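Local coordinates for protein hyaluronidase (Thermobaculum terrenum, PDB 5DIY) that probably acts as a hexosaminidase of glycoside hydrolase family 84, removing O-linked N-acetylglucosamine, at residues Lys16-His20 with Pro258-Pro262. Residues are numbered along the deposited sequence; the frame is centred on the assembly and turned at random.
Sequences KPWEH and PMALP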
ATOM      1  N   LYS C  16       2.703  12.629  -3.280  1.00 32.07           N
ATOM      2  CA  LYS C  16       3.984  13.292  -3.533  1.00 31.75           C
ATOM      3  C   LYS C  16       4.957  12.359  -4.250  1.00 31.44           C
ATOM      4  O   LYS C  16       5.326  11.328  -3.691  1.00 31.92           O
ATOM      5  CB  LYS C  16       4.598  13.756  -2.203  1.00 32.50           C
ATOM      6  CG  LYS C  16       5.849  14.611  -2.331  1.00 33.21           C
ATOM      7  CD  LYS C  16       6.535  14.764  -0.984  1.00 34.14           C
ATOM      8  CE  LYS C  16       7.775  15.629  -1.091  1.00 34.13           C
ATOM      9  NZ  LYS C  16       8.809  15.021  -1.969  1.00 34.66           N
ATOM     10  N   PRO C  17       5.373  12.706  -5.492  1.00 30.96           N
ATOM     11  CA  PRO C  17       6.357  11.857  -6.169  1.00 30.23           C
ATOM     12  C   PRO C  17       7.680  11.750  -5.409  1.00 30.45           C
ATOM     13  O   PRO C  17       8.040  12.650  -4.646  1.00 31.78           O
ATOM     14  CB  PRO C  17       6.565  12.565  -7.516  1.00 30.81           C
ATOM     15  CG  PRO C  17       5.310  13.329  -7.743  1.00 30.27           C
ATOM     16  CD  PRO C  17       4.885  13.781  -6.380  1.00 30.86           C
ATOM     17  N   TRP C  18       8.385  10.643  -5.599  1.00 29.80           N
ATOM     18  CA  TRP C  18       9.708  10.487  -5.020  1.00 30.29           C
ATOM     19  C   TRP C  18      10.659  11.579  -5.520  1.00 32.60           C
ATOM     20  O   TRP C  18      10.586  11.990  -6.684  1.00 32.25           O
ATOM     21  CB  TRP C  18      10.293   9.123  -5.363  1.00 29.57           C
ATOM     22  CG  TRP C  18       9.685   7.967  -4.635  1.00 29.67           C
ATOM     23  CD1 TRP C  18       8.821   8.005  -3.565  1.00 28.76           C
ATOM     24  CD2 TRP C  18       9.928   6.587  -4.897  1.00 29.05           C
ATOM     25  NE1 TRP C  18       8.506   6.733  -3.165  1.00 28.65           N
ATOM     26  CE2 TRP C  18       9.170   5.842  -3.963  1.00 29.17           C
ATOM     27  CE3 TRP C  18      10.697   5.903  -5.843  1.00 29.65           C
ATOM     28  CZ2 TRP C  18       9.179   4.449  -3.939  1.00 28.90           C
ATOM     29  CZ3 TRP C  18      10.697   4.515  -5.823  1.00 29.36           C
ATOM     30  CH2 TRP C  18       9.938   3.803  -4.877  1.00 28.83           C
ATOM     31  N   GLU C  19      11.542  12.034  -4.630  1.00 33.23           N
ATOM     32  CA  GLU C  19      12.596  12.991  -4.972  1.00 35.09           C
ATOM     33  C   GLU C  19      13.604  12.330  -5.899  1.00 34.52           C
ATOM     34  O   GLU C  19      13.772  11.100  -5.883  1.00 34.50           O
ATOM     35  CB  GLU C  19      13.352  13.463  -3.720  1.00 36.53           C
ATOM     36  CG  GLU C  19      12.529  14.214  -2.686  1.00 38.34           C
ATOM     37  CD  GLU C  19      12.098  15.601  -3.123  1.00 40.47           C
ATOM     38  OE1 GLU C  19      12.599  16.122  -4.146  1.00 44.13           O
ATOM     39  OE2 GLU C  19      11.240  16.181  -2.428  1.00 42.05           O
ATOM     40  N   HIS C  20      14.293  13.153  -6.683  1.00 34.47           N
ATOM     41  CA  HIS C  20      15.312  12.674  -7.614  1.00 35.34           C
ATOM     42  C   HIS C  20      16.370  11.814  -6.917  1.00 35.21           C
ATOM     43  O   HIS C  20      16.779  10.766  -7.441  1.00 35.98           O
ATOM     44  CB  HIS C  20      15.974  13.858  -8.344  1.00 36.23           C
ATOM     45  CG  HIS C  20      17.027  13.446  -9.326  1.00 37.17           C
ATOM     46  ND1 HIS C  20      16.736  12.749 -10.479  1.00 37.85           N
ATOM     47  CD2 HIS C  20      18.370  13.619  -9.318  1.00 36.58           C
ATOM     48  CE1 HIS C  20      17.855  12.509 -11.139  1.00 37.38           C
ATOM     49  NE2 HIS C  20      18.860  13.028 -10.457  1.00 37.14           N
ATOM     50  N   PRO C 258       4.921   1.075  -4.782  1.00 25.39           N
ATOM     51  CA  PRO C 258       5.295   1.310  -3.387  1.00 25.22           C
ATOM     52  C   PRO C 258       4.604   2.508  -2.745  1.00 25.08           C
ATOM     53  O   PRO C 258       3.767   3.163  -3.365  1.00 25.05           O
ATOM     54  CB  PRO C 258       6.803   1.548  -3.487  1.00 25.74           C
ATOM     55  CG  PRO C 258       6.974   2.198  -4.819  1.00 25.92           C
ATOM     56  CD  PRO C 258       5.838   1.778  -5.696  1.00 25.30           C
ATOM     57  N   MET C 259       4.955   2.786  -1.495  1.00 25.43           N
ATOM     58  CA  MET C 259       4.438   3.960  -0.796  1.00 25.11           C
ATOM     59  C   MET C 259       5.168   5.212  -1.263  1.00 25.39           C
ATOM     60  O   MET C 259       6.321   5.145  -1.711  1.00 25.40           O
ATOM     61  CB  MET C 259       4.608   3.808   0.721  1.00 24.84           C
ATOM     62  CG  MET C 259       3.886   2.606   1.312  1.00 24.85           C
ATOM     63  SD  MET C 259       3.993   2.537   3.110  1.00 24.66           S
ATOM     64  CE  MET C 259       5.608   1.802   3.305  1.00 24.26           C
ATOM     65  N   ALA C 260       4.506   6.355  -1.126  1.00 26.25           N
ATOM     66  CA  ALA C 260       5.175   7.658  -1.281  1.00 27.76           C
ATOM     67  C   ALA C 260       6.293   7.888  -0.232  1.00 29.73           C
ATOM     68  O   ALA C 260       7.059   8.839  -0.356  1.00 31.82           O
ATOM     69  CB  ALA C 260       4.157   8.785  -1.232  1.00 27.53           C
ATOM     70  N   LEU C 261       6.338   7.045   0.807  1.00 29.27           N
ATOM     71  CA  LEU C 261       7.477   6.909   1.724  1.00 29.99           C
ATOM     72  C   LEU C 261       8.483   5.876   1.187  1.00 30.33           C
ATOM     73  O   LEU C 261       8.278   4.670   1.369  1.00 32.72           O
ATOM     74  CB  LEU C 261       6.973   6.454   3.105  1.00 30.22           C
ATOM     75  CG  LEU C 261       5.882   7.287   3.771  1.00 30.28           C
ATOM     76  CD1 LEU C 261       5.473   6.642   5.084  1.00 30.72           C
ATOM     77  CD2 LEU C 261       6.355   8.712   3.987  1.00 30.79           C
ATOM     78  N   PRO C 262       9.564   6.331   0.514  1.00 29.85           N
ATOM     79  CA  PRO C 262      10.464   5.367  -0.137  1.00 28.95           C
ATOM     80  C   PRO C 262      11.313   4.524   0.803  1.00 28.77           C
ATOM     81  O   PRO C 262      11.511   3.340   0.549  1.00 27.91           O
ATOM     82  CB  PRO C 262      11.385   6.256  -0.991  1.00 29.94           C
ATOM     83  CG  PRO C 262      11.304   7.609  -0.381  1.00 30.24           C
ATOM     84  CD  PRO C 262       9.911   7.721   0.158  1.00 30.28           C
TER
HETATM   85  O   HOH W   1       7.431  10.893  -2.147  1.00 29.44           O
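Trp18 packs its indole against two prolines of 258-262, and most of the buried surface of this contact gathers round that ring. Pro262 lies over one face: its CB sits 3.8 Å from the centroid of the five-membered ring, 20° off the normal, a CH-pi contact suited to proline's rigid, weakly polarised C-H groups. Pro258 meets the benzo end obliquely, its CG 3.3 Å from Trp18 CZ2. With CG anti to its own carbonyl carbon (chi1 -73°), Trp18 carries NE1 to the facing loop, where it donates to a lone pair of Met259 O at 3.1 Å; the bond is bent, 146° at the hydrogen, but gives the buried N-H a partner. The loose side lies toward Lys16 and Ala260. Here the small methyl Ala260 CB rests 3.7 Å from Lys16 O, and a water lies 2.6 Å from Lys16 O and 2.8 Å from Ala260 O, close enough to link the two backbones. Farther out, exposed Lys16 pairs with Glu19 through NZ and OE2 at 2.7 Å, within its own loop. Asn257, which binds N-acetylglucosamine, directly precedes Pro258. The contact thus joins the loops after strands 6-11 and 251-256, the first and last of the barrel, beside the sugar site at the C-terminal strand ends of a TIM barrel.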